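PDB 5WAB: putative beta-glucosidase from Bifidobacterium adolescentis, which hydrolyses beta-glucosidic linkages as a glycoside hydrolase family 3 enzyme and may also release terminal arabinopyranosyl groups from ginsenosides. Local coordinates for residues A157-T162 / V518-G523. Sequence-based numbering, arbitrary orientation.
Sequences ANNQET and VDYGEG
Tyr520 carries the one direct hydrogen bond between 157-162 and 518-523, its OH donating to OD1 of Asn159 at 2.5 Å, very short. The acceptor lies at the ring's edge, in its plane, with amide and ring 56° apart. A tyrosine suits this place because its long ring carries a hydroxyl to Asn159 across backbones whose CA atoms, in Asn159 and Tyr520, stand 10.5 Å apart. Asn159 offers both amide ends, ND2 being bound by the carbonyl of Ile112.

A water extends the polar link, donating to OE1 of Gln160 (2.7 Å) and to OH of Tyr520 (3.0 Å). Extended beyond CG (chi2 -171°), Gln160 also sends NE2 to O of Thr162 (3.1 Å) and to O of Pro512. A leucine here would probably cost the water one of its two acceptors and deprive both carbonyls of this donor.

Van der Waals contact is slight: Val518, whose branched side chain suits a buried strand, sets CG1 4.0 Å from OE1 of Gln160.

Arg114 makes a cation-pi contact with Tyr520, and Tyr180 of helix 173-180 meets its ring. Edge strand 517-519, C-terminal family region, pairs with strand 168-170; 157-162 follows strand 149-155 of the N-terminal, TIM-barrel-type region.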
loop_
_atom_site.group_PDB
_atom_site.type_symbol
_atom_site.label_atom_id
_atom_site.label_comp_id
_atom_site.label_asym_id
_atom_site.label_seq_id
_atom_site.Cartn_x
_atom_site.Cartn_y
_atom_site.Cartn_z
ATOM N N ALA A 157 -2.064 9.033 -9.066
ATOM C CA ALA A 157 -0.678 9.208 -9.511
ATOM C C ALA A 157 0.065 10.233 -8.657
ATOM O O ALA A 157 0.742 11.129 -9.168
ATOM C CB ALA A 157 -0.626 9.584 -10.993
ATOM N N ASN A 158 -0.064 10.085 -7.335
ATOM C CA ASN A 158 0.654 10.913 -6.367
ATOM C C ASN A 158 1.799 10.067 -5.808
ATOM O O ASN A 158 1.714 9.490 -4.727
ATOM C CB ASN A 158 -0.290 11.390 -5.263
ATOM C CG ASN A 158 0.369 12.371 -4.301
ATOM O OD1 ASN A 158 1.515 12.783 -4.495
ATOM N ND2 ASN A 158 -0.330 12.692 -3.222
ATOM N N ASN A 159 2.900 10.023 -6.556
ATOM C CA ASN A 159 3.988 9.080 -6.308
ATOM C C ASN A 159 5.264 9.749 -5.804
ATOM O O ASN A 159 6.302 9.084 -5.707
ATOM C CB ASN A 159 4.274 8.287 -7.581
ATOM C CG ASN A 159 3.002 7.828 -8.273
ATOM O OD1 ASN A 159 2.629 8.349 -9.330
ATOM N ND2 ASN A 159 2.327 6.845 -7.680
ATOM N N GLN A 160 5.225 11.049 -5.512
ATOM C CA GLN A 160 6.382 11.755 -4.978
ATOM C C GLN A 160 5.908 12.961 -4.180
ATOM O O GLN A 160 4.800 13.464 -4.375
ATOM C CB GLN A 160 7.341 12.183 -6.089
ATOM C CG GLN A 160 6.836 13.312 -6.943
ATOM C CD GLN A 160 7.717 13.527 -8.138
ATOM O OE1 GLN A 160 8.123 12.570 -8.791
ATOM N NE2 GLN A 160 8.041 14.781 -8.428
ATOM N N GLU A 161 6.758 13.403 -3.255
ATOM C CA GLU A 161 6.488 14.601 -2.468
ATOM C C GLU A 161 7.084 15.851 -3.091
ATOM O O GLU A 161 6.574 16.954 -2.864
ATOM C CB GLU A 161 7.052 14.442 -1.051
ATOM C CG GLU A 161 6.315 13.449 -0.175
ATOM C CD GLU A 161 4.876 13.851 0.058
ATOM O OE1 GLU A 161 4.633 14.681 0.960
ATOM O OE2 GLU A 161 3.992 13.337 -0.664
ATOM N N THR A 162 8.157 15.695 -3.862
ATOM C CA THR A 162 8.862 16.828 -4.443
ATOM C C THR A 162 7.959 17.597 -5.397
ATOM O O THR A 162 7.545 17.069 -6.434
ATOM C CB THR A 162 10.117 16.327 -5.159
ATOM O OG1 THR A 162 10.969 15.677 -4.210
ATOM C CG2 THR A 162 10.865 17.474 -5.802
ATOM N N VAL A 518 7.139 15.880 -14.369
ATOM C CA VAL A 518 7.918 14.649 -14.280
ATOM C C VAL A 518 7.300 13.634 -15.243
ATOM O O VAL A 518 6.108 13.320 -15.146
ATOM C CB VAL A 518 7.978 14.097 -12.840
ATOM C CG1 VAL A 518 6.587 13.992 -12.214
ATOM C CG2 VAL A 518 8.706 12.770 -12.801
ATOM N N ASP A 519 8.098 13.159 -16.199
ATOM C CA ASP A 519 7.623 12.292 -17.270
ATOM C C ASP A 519 7.837 10.832 -16.883
ATOM O O ASP A 519 8.974 10.405 -16.658
ATOM C CB ASP A 519 8.352 12.609 -18.573
ATOM C CG ASP A 519 8.250 14.068 -18.952
ATOM O OD1 ASP A 519 7.341 14.756 -18.433
ATOM O OD2 ASP A 519 9.070 14.530 -19.775
ATOM N N TYR A 520 6.752 10.068 -16.786
ATOM C CA TYR A 520 6.859 8.655 -16.416
ATOM C C TYR A 520 7.350 7.855 -17.626
ATOM O O TYR A 520 6.644 7.030 -18.211
ATOM C CB TYR A 520 5.524 8.139 -15.903
ATOM C CG TYR A 520 5.143 8.617 -14.516
ATOM C CD1 TYR A 520 5.721 9.753 -13.949
ATOM C CD2 TYR A 520 4.187 7.934 -13.778
ATOM C CE1 TYR A 520 5.356 10.179 -12.677
ATOM C CE2 TYR A 520 3.820 8.349 -12.519
ATOM C CZ TYR A 520 4.400 9.469 -11.973
ATOM O OH TYR A 520 4.009 9.859 -10.716
ATOM N N GLY A 521 8.614 8.093 -17.980
ATOM C CA GLY A 521 9.166 7.533 -19.200
ATOM C C GLY A 521 9.322 6.029 -19.181
ATOM O O GLY A 521 9.450 5.418 -20.248
ATOM N N GLU A 522 9.309 5.420 -17.992
ATOM C CA GLU A 522 9.428 3.972 -17.873
ATOM C C GLU A 522 8.147 3.244 -18.264
ATOM O O GLU A 522 8.189 2.026 -18.471
ATOM C CB GLU A 522 9.835 3.599 -16.446
ATOM C CG GLU A 522 8.746 3.813 -15.404
ATOM C CD GLU A 522 8.639 5.254 -14.951
ATOM O OE1 GLU A 522 9.521 6.066 -15.313
ATOM O OE2 GLU A 522 7.672 5.577 -14.233
ATOM N N GLY A 523 7.027 3.959 -18.371
ATOM C CA GLY A 523 5.782 3.346 -18.820
ATOM C C GLY A 523 5.265 2.341 -17.817
ATOM O O GLY A 523 5.229 2.603 -16.610
HETATM O O HOH W 1 6.662 10.383 -9.314
#